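Local structure of cytochrome c' (Allochromatium vinosum, 5GYR) at residues A56-G61 / E76-M81. The protein binds a covalently attached, high-spin heme c whose iron has no sixth ligand, and is linked to electron transport, although its exact function is not known. Numbering follows the deposited sequence.
Sequences ALYGPG and EFFQNM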
ATOM      1  N   ALA A  56       5.070  -3.540   3.962  1.00 18.71           N
ATOM      2  CA  ALA A  56       4.589  -4.435   5.002  1.00 19.23           C
ATOM      3  C   ALA A  56       5.089  -4.061   6.393  1.00 18.39           C
ATOM      4  O   ALA A  56       4.572  -4.566   7.386  1.00 19.54           O
ATOM      5  CB  ALA A  56       4.975  -5.865   4.676  1.00 19.84           C
ATOM      6  N   LEU A  57       6.066  -3.159   6.444  1.00 16.22           N
ATOM      7  CA  LEU A  57       6.659  -2.696   7.688  1.00 15.03           C
ATOM      8  C   LEU A  57       6.069  -1.367   8.149  1.00 15.80           C
ATOM      9  O   LEU A  57       6.552  -0.771   9.111  1.00 16.23           O
ATOM     10  CB  LEU A  57       8.172  -2.559   7.521  1.00 15.02           C
ATOM     11  CG  LEU A  57       8.886  -3.832   7.085  1.00 15.58           C
ATOM     12  CD1 LEU A  57      10.336  -3.549   6.739  1.00 14.34           C
ATOM     13  CD2 LEU A  57       8.781  -4.900   8.163  1.00 16.15           C
ATOM     14  N   TYR A  58       5.035  -0.901   7.455  1.00 16.54           N
ATOM     15  CA  TYR A  58       4.369   0.354   7.783  1.00 17.82           C
ATOM     16  C   TYR A  58       2.942   0.088   8.237  1.00 17.55           C
ATOM     17  O   TYR A  58       1.988   0.706   7.762  1.00 18.69           O
ATOM     18  CB  TYR A  58       4.419   1.326   6.593  1.00 16.43           C
ATOM     19  CG  TYR A  58       5.755   2.016   6.434  1.00 15.90           C
ATOM     20  CD1 TYR A  58       6.054   3.150   7.184  1.00 16.26           C
ATOM     21  CD2 TYR A  58       6.738   1.512   5.584  1.00 17.01           C
ATOM     22  CE1 TYR A  58       7.257   3.795   7.047  1.00 15.77           C
ATOM     23  CE2 TYR A  58       7.962   2.148   5.459  1.00 16.34           C
ATOM     24  CZ  TYR A  58       8.218   3.290   6.198  1.00 18.20           C
ATOM     25  OH  TYR A  58       9.432   3.924   6.088  1.00 17.69           O
ATOM     26  N   GLY A  59       2.803  -0.861   9.159  1.00 20.28           N
ATOM     27  CA  GLY A  59       1.499  -1.289   9.683  1.00 21.36           C
ATOM     28  C   GLY A  59       0.910  -0.261  10.639  1.00 24.28           C
ATOM     29  O   GLY A  59       1.572   0.696  10.975  1.00 23.97           O
ATOM     30  N   PRO A  60      -0.347  -0.456  11.078  1.00 28.74           N
ATOM     31  CA  PRO A  60      -1.164   0.590  11.745  1.00 30.11           C
ATOM     32  C   PRO A  60      -0.663   1.195  13.091  1.00 33.42           C
ATOM     33  O   PRO A  60      -1.036   2.330  13.453  1.00 36.92           O
ATOM     34  CB  PRO A  60      -2.550  -0.081  11.923  1.00 31.96           C
ATOM     35  CG  PRO A  60      -2.414  -1.487  11.458  1.00 28.59           C
ATOM     36  CD  PRO A  60      -1.147  -1.624  10.671  1.00 28.14           C
ATOM     37  N   GLY A  61       0.171   0.458  13.824  1.00 26.97           N
ATOM     38  CA  GLY A  61       0.696   0.950  15.104  1.00 26.74           C
ATOM     39  C   GLY A  61       2.054   1.618  15.011  1.00 23.76           C
ATOM     40  O   GLY A  61       2.683   1.880  16.039  1.00 26.77           O
ATOM     41  N   GLU A  76       1.823  11.761   6.995  1.00 19.78           N
ATOM     42  CA  GLU A  76       1.449  11.909   5.582  1.00 22.04           C
ATOM     43  C   GLU A  76       1.870  10.738   4.719  1.00 21.43           C
ATOM     44  O   GLU A  76       1.313  10.522   3.649  1.00 23.06           O
ATOM     45  CB  GLU A  76       2.072  13.179   4.984  1.00 25.52           C
ATOM     46  CG  GLU A  76       1.471  14.483   5.490  1.00 29.52           C
ATOM     47  CD  GLU A  76       2.089  15.032   6.760  1.00 31.44           C
ATOM     48  OE1 GLU A  76       2.824  14.313   7.467  1.00 24.27           O
ATOM     49  OE2 GLU A  76       1.806  16.212   7.050  1.00 42.17           O
ATOM     50  N   PHE A  77       2.895  10.024   5.151  1.00 18.11           N
ATOM     51  CA  PHE A  77       3.430   8.915   4.382  1.00 18.57           C
ATOM     52  C   PHE A  77       2.396   7.831   4.119  1.00 17.89           C
ATOM     53  O   PHE A  77       2.267   7.343   2.984  1.00 19.10           O
ATOM     54  CB  PHE A  77       4.600   8.307   5.148  1.00 19.03           C
ATOM     55  CG  PHE A  77       5.281   7.198   4.389  1.00 21.54           C
ATOM     56  CD1 PHE A  77       6.047   7.478   3.257  1.00 21.72           C
ATOM     57  CD2 PHE A  77       5.134   5.888   4.783  1.00 22.38           C
ATOM     58  CE1 PHE A  77       6.662   6.460   2.543  1.00 23.79           C
ATOM     59  CE2 PHE A  77       5.751   4.869   4.083  1.00 26.13           C
ATOM     60  CZ  PHE A  77       6.515   5.154   2.961  1.00 20.89           C
ATOM     61  N   PHE A  78       1.636   7.493   5.155  1.00 17.18           N
ATOM     62  CA  PHE A  78       0.752   6.336   5.134  1.00 17.92           C
ATOM     63  C   PHE A  78      -0.373   6.392   4.095  1.00 20.63           C
ATOM     64  O   PHE A  78      -0.805   5.366   3.571  1.00 22.79           O
ATOM     65  CB  PHE A  78       0.169   6.115   6.518  1.00 16.82           C
ATOM     66  CG  PHE A  78       1.189   5.710   7.523  1.00 17.30           C
ATOM     67  CD1 PHE A  78       1.495   4.368   7.701  1.00 19.36           C
ATOM     68  CD2 PHE A  78       1.884   6.650   8.256  1.00 15.44           C
ATOM     69  CE1 PHE A  78       2.456   3.991   8.624  1.00 21.26           C
ATOM     70  CE2 PHE A  78       2.854   6.271   9.178  1.00 18.55           C
ATOM     71  CZ  PHE A  78       3.128   4.939   9.365  1.00 16.15           C
ATOM     72  N   GLN A  79      -0.833   7.582   3.764  1.00 19.69           N
ATOM     73  CA  GLN A  79      -1.973   7.690   2.835  1.00 20.91           C
ATOM     74  C   GLN A  79      -1.615   7.303   1.400  1.00 20.94           C
ATOM     75  O   GLN A  79      -2.490   7.118   0.555  1.00 19.62           O
ATOM     76  CB  GLN A  79      -2.576   9.096   2.862  1.00 24.81           C
ATOM     77  CG  GLN A  79      -1.646  10.173   2.371  1.00 26.15           C
ATOM     78  CD  GLN A  79      -2.217  11.549   2.606  1.00 28.88           C
ATOM     79  OE1 GLN A  79      -3.393  11.790   2.355  1.00 32.99           O
ATOM     80  NE2 GLN A  79      -1.394  12.458   3.083  1.00 27.85           N
ATOM     81  N   ASN A  80      -0.318   7.199   1.131  1.00 17.57           N
ATOM     82  CA  ASN A  80       0.142   6.752  -0.194  1.00 19.95           C
ATOM     83  C   ASN A  80       0.180   5.244  -0.411  1.00 22.31           C
ATOM     84  O   ASN A  80       0.565   4.794  -1.500  1.00 22.85           O
ATOM     85  CB  ASN A  80       1.526   7.291  -0.507  1.00 15.85           C
ATOM     86  CG  ASN A  80       1.572   8.789  -0.472  1.00 22.39           C
ATOM     87  OD1 ASN A  80       1.185   9.442  -1.430  1.00 29.70           O
ATOM     88  ND2 ASN A  80       1.978   9.350   0.665  1.00 27.06           N
ATOM     89  N   MET A  81      -0.140   4.478   0.631  1.00 19.42           N
ATOM     90  CA  MET A  81      -0.214   3.026   0.584  1.00 21.15           C
ATOM     91  C   MET A  81      -1.529   2.504   0.054  1.00 22.60           C
ATOM     92  O   MET A  81      -2.592   3.094   0.275  1.00 22.41           O
ATOM     93  CB  MET A  81       0.090   2.430   1.970  1.00 20.89           C
ATOM     94  CG  MET A  81       1.495   2.802   2.435  1.00 24.65           C
ATOM     95  SD  MET A  81       1.754   2.531   4.172  1.00 25.50           S
ATOM     96  CE  MET A  81       1.701   0.733   4.167  1.00 22.34           C
TER
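Y58 meets F77, F78 and M81 in a buried aromatic cluster beside heme c, where two parts of the long loop between helix 36-50 and strand 81-83 of this cytochrome c' come together. F77 leads: chi1 of -176° sets CG anti to its backbone N, and from there the ring extends so that CE2 lies 3.4 Å above the Y58 ring plane, over its centre. The two planes meet obliquely, at 48°, and both residues also touch the heme. F78 follows in an offset edge-to-face pair, the edge of Y58 turned toward its face, with ring centroids 5.9 Å apart. Its CE1 also lies 3.4 Å from Y58 O, which approaches the rim of the F78 ring near its plane. F78 also packs against P60 of a second subunit. N80 ties the turn back to F77: its ND2 bonds to F77 O (3.1 Å) from above the carbonyl plane, and its backbone N reaches the same oxygen from the same face. The phenol OH is hydrogen-bonded to Y16 OH, and an alanine in place of Y58 would probably leave the Y16 hydroxyl without this partner and open a gap where F77 CE2 now rests on the ring, beside the heme. M81, whose backbone joins an antiparallel ladder with the second subunit, bends at chi3 (69°) and brings its methyl CE within 3.7 Å of Y58 CB.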